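Side-chain contacts in N-terminal acetyltransferase-like protein (Chaetomium thermophilum, PDB 5NNP), which probably serves as the helical-repeat auxiliary subunit of an N-terminal acetyltransferase A complex, which acetylates the N termini of proteins: residues H511-F514 with S515-T519; R549-H553 with P554-R558. One frame throughout, in Å; residues are numbered along the deposited sequence.

Interaction 1: H511-F514 with S515-T519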
loop_
_atom_site.group_PDB
_atom_site.type_symbol
_atom_site.label_atom_id
_atom_site.label_comp_id
_atom_site.label_asym_id
_atom_site.label_seq_id
_atom_site.Cartn_x
_atom_site.Cartn_y
_atom_site.Cartn_z
ATOM N N HIS A 511 -6.555 -16.030 -8.811
ATOM C CA HIS A 511 -7.197 -15.072 -9.701
ATOM C C HIS A 511 -7.897 -13.947 -8.930
ATOM O O HIS A 511 -7.905 -12.799 -9.370
ATOM C CB HIS A 511 -8.183 -15.777 -10.630
ATOM C CG HIS A 511 -7.538 -16.352 -11.848
ATOM N ND1 HIS A 511 -7.675 -15.791 -13.097
ATOM C CD2 HIS A 511 -6.729 -17.427 -12.002
ATOM C CE1 HIS A 511 -6.989 -16.501 -13.972
ATOM N NE2 HIS A 511 -6.404 -17.498 -13.332
ATOM N N THR A 512 -8.472 -14.268 -7.778
ATOM C CA THR A 512 -9.142 -13.245 -6.988
ATOM C C THR A 512 -8.167 -12.189 -6.451
ATOM O O THR A 512 -8.471 -10.997 -6.467
ATOM C CB THR A 512 -9.933 -13.885 -5.836
ATOM O OG1 THR A 512 -11.002 -14.643 -6.398
ATOM C CG2 THR A 512 -10.519 -12.841 -4.899
ATOM N N VAL A 513 -7.001 -12.623 -5.982
ATOM C CA VAL A 513 -5.955 -11.697 -5.560
ATOM C C VAL A 513 -5.463 -10.823 -6.733
ATOM O O VAL A 513 -5.146 -9.653 -6.572
ATOM C CB VAL A 513 -4.776 -12.464 -4.954
ATOM C CG1 VAL A 513 -3.568 -11.573 -4.769
ATOM C CG2 VAL A 513 -5.199 -13.105 -3.644
ATOM N N PHE A 514 -5.403 -11.408 -7.917
ATOM C CA PHE A 514 -5.030 -10.672 -9.111
ATOM C C PHE A 514 -6.048 -9.539 -9.381
ATOM O O PHE A 514 -5.668 -8.407 -9.685
ATOM C CB PHE A 514 -4.933 -11.649 -10.293
ATOM C CG PHE A 514 -4.467 -11.030 -11.566
ATOM C CD1 PHE A 514 -5.377 -10.426 -12.435
ATOM C CD2 PHE A 514 -3.119 -11.064 -11.917
ATOM C CE1 PHE A 514 -4.952 -9.861 -13.634
ATOM C CE2 PHE A 514 -2.678 -10.492 -13.121
ATOM C CZ PHE A 514 -3.593 -9.885 -13.975
ATOM N N SER A 515 -7.335 -9.850 -9.238
ATOM C CA SER A 515 -8.408 -8.884 -9.445
ATOM C C SER A 515 -8.441 -7.772 -8.405
ATOM O O SER A 515 -8.790 -6.624 -8.719
ATOM C CB SER A 515 -9.742 -9.588 -9.448
ATOM O OG SER A 515 -9.943 -10.206 -10.701
ATOM N N ILE A 516 -8.097 -8.119 -7.169
ATOM C CA ILE A 516 -7.970 -7.121 -6.125
ATOM C C ILE A 516 -6.923 -6.098 -6.533
ATOM O O ILE A 516 -7.101 -4.901 -6.288
ATOM C CB ILE A 516 -7.605 -7.753 -4.767
ATOM C CG1 ILE A 516 -8.804 -8.523 -4.220
ATOM C CG2 ILE A 516 -7.195 -6.704 -3.772
ATOM C CD1 ILE A 516 -8.461 -9.400 -3.028
ATOM N N PHE A 517 -5.851 -6.549 -7.187
ATOM C CA PHE A 517 -4.819 -5.600 -7.598
ATOM C C PHE A 517 -5.310 -4.757 -8.771
ATOM O O PHE A 517 -4.971 -3.585 -8.868
ATOM C CB PHE A 517 -3.492 -6.299 -7.910
ATOM C CG PHE A 517 -2.565 -6.348 -6.720
ATOM C CD1 PHE A 517 -1.638 -5.344 -6.500
ATOM C CD2 PHE A 517 -2.670 -7.360 -5.777
ATOM C CE1 PHE A 517 -0.801 -5.371 -5.384
ATOM C CE2 PHE A 517 -1.834 -7.381 -4.644
ATOM C CZ PHE A 517 -0.902 -6.390 -4.460
ATOM N N ASP A 518 -6.161 -5.312 -9.621
ATOM C CA ASP A 518 -6.736 -4.506 -10.690
ATOM C C ASP A 518 -7.580 -3.386 -10.085
ATOM O O ASP A 518 -7.599 -2.271 -10.589
ATOM C CB ASP A 518 -7.582 -5.352 -11.643
ATOM C CG ASP A 518 -6.738 -6.203 -12.594
ATOM O OD1 ASP A 518 -5.521 -5.934 -12.732
ATOM O OD2 ASP A 518 -7.305 -7.139 -13.209
ATOM N N THR A 519 -8.251 -3.687 -8.981
ATOM C CA THR A 519 -9.136 -2.726 -8.347
ATOM C C THR A 519 -8.349 -1.585 -7.735
ATOM O O THR A 519 -8.693 -0.418 -7.891
ATOM C CB THR A 519 -9.973 -3.378 -7.264
ATOM O OG1 THR A 519 -10.865 -4.316 -7.862
ATOM C CG2 THR A 519 -10.769 -2.318 -6.487
HETATM O O HOH W 1 -3.282 -7.262 -11.312
#
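The ring of Phe514 meets the carboxylate of Asp518 one helical turn on, with CE1 of Phe514 3.6 Å from OD2 of Asp518. The two planes stand 80° apart. A water lies over the centre of one face of the Phe514 ring, 3.6 Å above its plane. It donates to Phe514 O and to Asp518 OD1, so backbone and carboxylate hold it there together. Arg551 pairs with the same OD1 in a salt bridge. Phe514 CG is anti to the backbone N (chi1 -176°), which sets the ring beside its own carbonyl and near Asp518. At the edge of the Phe517 ring, in its plane, sits Val513 O, 3.5 Å from Phe517 CD2. The backbone bond from Asp518 N to Phe514 O, 3.1 Å, belongs to the regular helix. A serine here in place of Phe514 would remove the ring and would probably leave the water without its flat cover and the Asp518 carboxylate without its aromatic neighbour. All this lies on helix 503-523, where Val513 and Ile516 pack on Leu490 of helix 487-499, Val513 touches Ala559 of helix 554-572, and His511 and Phe514 meet Phe661 of helix 654-668.

Interaction 2: R549-H553 with P554-R558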
loop_
_atom_site.group_PDB
_atom_site.type_symbol
_atom_site.label_atom_id
_atom_site.label_comp_id
_atom_site.label_asym_id
_atom_site.label_seq_id
_atom_site.Cartn_x
_atom_site.Cartn_y
_atom_site.Cartn_z
ATOM N N ARG A 549 4.152 1.742 -9.197
ATOM C CA ARG A 549 4.869 0.524 -8.852
ATOM C C ARG A 549 4.001 -0.430 -8.058
ATOM O O ARG A 549 4.509 -1.160 -7.211
ATOM C CB ARG A 549 6.123 0.834 -8.049
ATOM C CG ARG A 549 7.212 1.553 -8.806
ATOM C CD ARG A 549 8.289 1.977 -7.818
ATOM N NE ARG A 549 7.682 2.541 -6.606
ATOM C CZ ARG A 549 8.157 2.380 -5.370
ATOM N NH1 ARG A 549 9.262 1.669 -5.161
ATOM N NH2 ARG A 549 7.525 2.936 -4.337
ATOM N N LEU A 550 2.704 -0.436 -8.351
ATOM C CA LEU A 550 1.723 -1.094 -7.492
ATOM C C LEU A 550 2.066 -2.536 -7.205
ATOM O O LEU A 550 2.147 -2.948 -6.047
ATOM C CB LEU A 550 0.329 -1.038 -8.110
ATOM C CG LEU A 550 -0.776 -1.795 -7.365
ATOM C CD1 LEU A 550 -0.927 -1.261 -5.954
ATOM C CD2 LEU A 550 -2.096 -1.698 -8.134
ATOM N N ARG A 551 2.290 -3.294 -8.267
ATOM C CA ARG A 551 2.338 -4.728 -8.132
ATOM C C ARG A 551 3.720 -5.240 -7.791
ATOM O O ARG A 551 3.986 -6.423 -7.943
ATOM C CB ARG A 551 1.822 -5.380 -9.408
ATOM C CG ARG A 551 0.349 -5.136 -9.597
ATOM C CD ARG A 551 -0.109 -5.786 -10.839
ATOM N NE ARG A 551 -1.508 -5.514 -11.130
ATOM C CZ ARG A 551 -1.927 -4.386 -11.679
ATOM N NH1 ARG A 551 -1.055 -3.418 -11.925
ATOM N NH2 ARG A 551 -3.212 -4.216 -11.961
ATOM N N GLU A 552 4.602 -4.363 -7.323
ATOM C CA GLU A 552 5.895 -4.824 -6.812
ATOM C C GLU A 552 5.710 -5.356 -5.387
ATOM O O GLU A 552 6.601 -5.979 -4.811
ATOM C CB GLU A 552 6.924 -3.704 -6.827
ATOM C CG GLU A 552 6.751 -2.712 -5.682
ATOM C CD GLU A 552 7.860 -1.682 -5.618
ATOM O OE1 GLU A 552 8.728 -1.687 -6.510
ATOM O OE2 GLU A 552 7.860 -0.861 -4.681
ATOM N N HIS A 553 4.535 -5.096 -4.825
ATOM C CA HIS A 553 4.238 -5.453 -3.443
ATOM C C HIS A 553 4.255 -6.965 -3.292
ATOM O O HIS A 553 3.689 -7.675 -4.132
ATOM C CB HIS A 553 2.869 -4.896 -3.038
ATOM C CG HIS A 553 2.707 -4.687 -1.565
ATOM N ND1 HIS A 553 2.546 -5.730 -0.677
ATOM C CD2 HIS A 553 2.682 -3.552 -0.823
ATOM C CE1 HIS A 553 2.425 -5.246 0.548
ATOM N NE2 HIS A 553 2.500 -3.927 0.486
ATOM N N PRO A 554 4.881 -7.469 -2.219
ATOM C CA PRO A 554 4.892 -8.923 -2.040
ATOM C C PRO A 554 3.478 -9.512 -1.974
ATOM O O PRO A 554 3.296 -10.687 -2.305
ATOM C CB PRO A 554 5.637 -9.108 -0.718
ATOM C CG PRO A 554 6.463 -7.954 -0.574
ATOM C CD PRO A 554 5.645 -6.803 -1.159
ATOM N N PHE A 555 2.492 -8.697 -1.604
ATOM C CA PHE A 555 1.092 -9.127 -1.600
ATOM C C PHE A 555 0.614 -9.584 -2.977
ATOM O O PHE A 555 -0.198 -10.513 -3.073
ATOM C CB PHE A 555 0.185 -8.012 -1.077
ATOM C CG PHE A 555 -0.069 -8.090 0.396
ATOM C CD1 PHE A 555 0.746 -8.847 1.203
ATOM C CD2 PHE A 555 -1.152 -7.439 0.965
ATOM C CE1 PHE A 555 0.501 -8.944 2.559
ATOM C CE2 PHE A 555 -1.408 -7.530 2.322
ATOM C CZ PHE A 555 -0.586 -8.289 3.118
ATOM N N TYR A 556 1.111 -8.934 -4.036
ATOM C CA TYR A 556 0.871 -9.411 -5.396
ATOM C C TYR A 556 1.761 -10.615 -5.719
ATOM O O TYR A 556 1.299 -11.627 -6.243
ATOM C CB TYR A 556 1.123 -8.314 -6.449
ATOM C CG TYR A 556 1.069 -8.876 -7.859
ATOM C CD1 TYR A 556 -0.133 -8.955 -8.542
ATOM C CD2 TYR A 556 2.214 -9.381 -8.487
ATOM C CE1 TYR A 556 -0.200 -9.494 -9.817
ATOM C CE2 TYR A 556 2.162 -9.922 -9.755
ATOM C CZ TYR A 556 0.953 -9.979 -10.421
ATOM O OH TYR A 556 0.884 -10.524 -11.689
ATOM N N PHE A 557 3.046 -10.480 -5.422
ATOM C CA PHE A 557 4.040 -11.430 -5.885
ATOM C C PHE A 557 3.765 -12.863 -5.423
ATOM O O PHE A 557 3.856 -13.795 -6.208
ATOM C CB PHE A 557 5.433 -10.995 -5.424
ATOM C CG PHE A 557 6.534 -11.871 -5.942
ATOM C CD1 PHE A 557 7.157 -11.573 -7.147
ATOM C CD2 PHE A 557 6.926 -13.009 -5.243
ATOM C CE1 PHE A 557 8.166 -12.379 -7.647
ATOM C CE2 PHE A 557 7.928 -13.824 -5.735
ATOM C CZ PHE A 557 8.554 -13.508 -6.944
ATOM N N ARG A 558 3.408 -13.034 -4.154
ATOM C CA ARG A 558 3.205 -14.374 -3.600
ATOM C C ARG A 558 2.108 -15.157 -4.338
ATOM O O ARG A 558 2.355 -16.237 -4.880
ATOM C CB ARG A 558 2.880 -14.286 -2.110
ATOM C CG ARG A 558 2.820 -15.643 -1.429
ATOM C CD ARG A 558 2.692 -15.519 0.074
ATOM N NE ARG A 558 2.258 -16.775 0.673
ATOM C CZ ARG A 558 1.811 -16.901 1.920
ATOM N NH1 ARG A 558 1.732 -15.841 2.709
ATOM N NH2 ARG A 558 1.430 -18.087 2.369
#
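His553 is the N-cap of helix 554-572, and its ring accepts a capping bond from Phe555 N. Phe555 N lies 3.1 Å from ND1 of His553, with an N-H...N angle of 163°. The donor lies in the imidazole plane, at the ring edge. With chi1 at -156°, the imidazole of His553 swings away from its own backbone N to sit beside the carbonyl carbon, which brings the ring edge, with ND1, to Phe555 N. It lies alongside Phe555, both side chains pointing the same way. CE1 of His553 sits over one face of the Phe555 ring, 3.8 Å from Phe555 CG. Pro554 fills the first helical position, and its CD comes within 3.6 Å of His553 CG. The carbonyl of His553 takes two donors. Phe557 N reaches His553 O at 3.2 Å in the carbonyl plane, while Tyr556 N binds it at 2.9 Å from above that plane. Farther back in the turn, Arg551 runs its aliphatic chain across one face of the Tyr556 ring. Its CB makes a CH-pi contact 4.1 Å from the Tyr556 centroid, and Arg551 CD lies 3.8 Å from Tyr556 CE1. The guanidinium stands almost at right angles to the ring, and its NH2 binds Gln521 as well as Asp518. Tyr556 OH binds Phe661 O. The imidazole of His553 also meets an aromatic side chain of another protein chain, so this helix start borders a subunit interface. Because ND1 is an acceptor, His553 is probably neutral, with its proton on NE2. The positive end of the helix dipole would also disfavour a charged imidazole. The cap thus engages one N-H of the first turn with a ring nitrogen instead of a carboxylate or hydroxyl.

Along the chain the two contacts come in series. Neither lies within the other and they do not cross. Interaction 1 spans successive turns in the middle of helix 503-523. The chain then passes through helices 527-534 and 537-547 before interaction 2, which closes the short turn leading into helix 554-572. Neither contact closes a long loop by itself. Their centres are 11 Å apart, and they touch directly. The polar tie is the salt bridge from Arg551 NH2 to Asp518 OD1. The Phe517 ring of interaction 1 packs edge-to-face with Tyr556, and Leu550 CD2 lies against Phe517 O. Together they tie helix 503-523 to the start of helix 554-572, with helices 487-499 and 654-668 packed alongside.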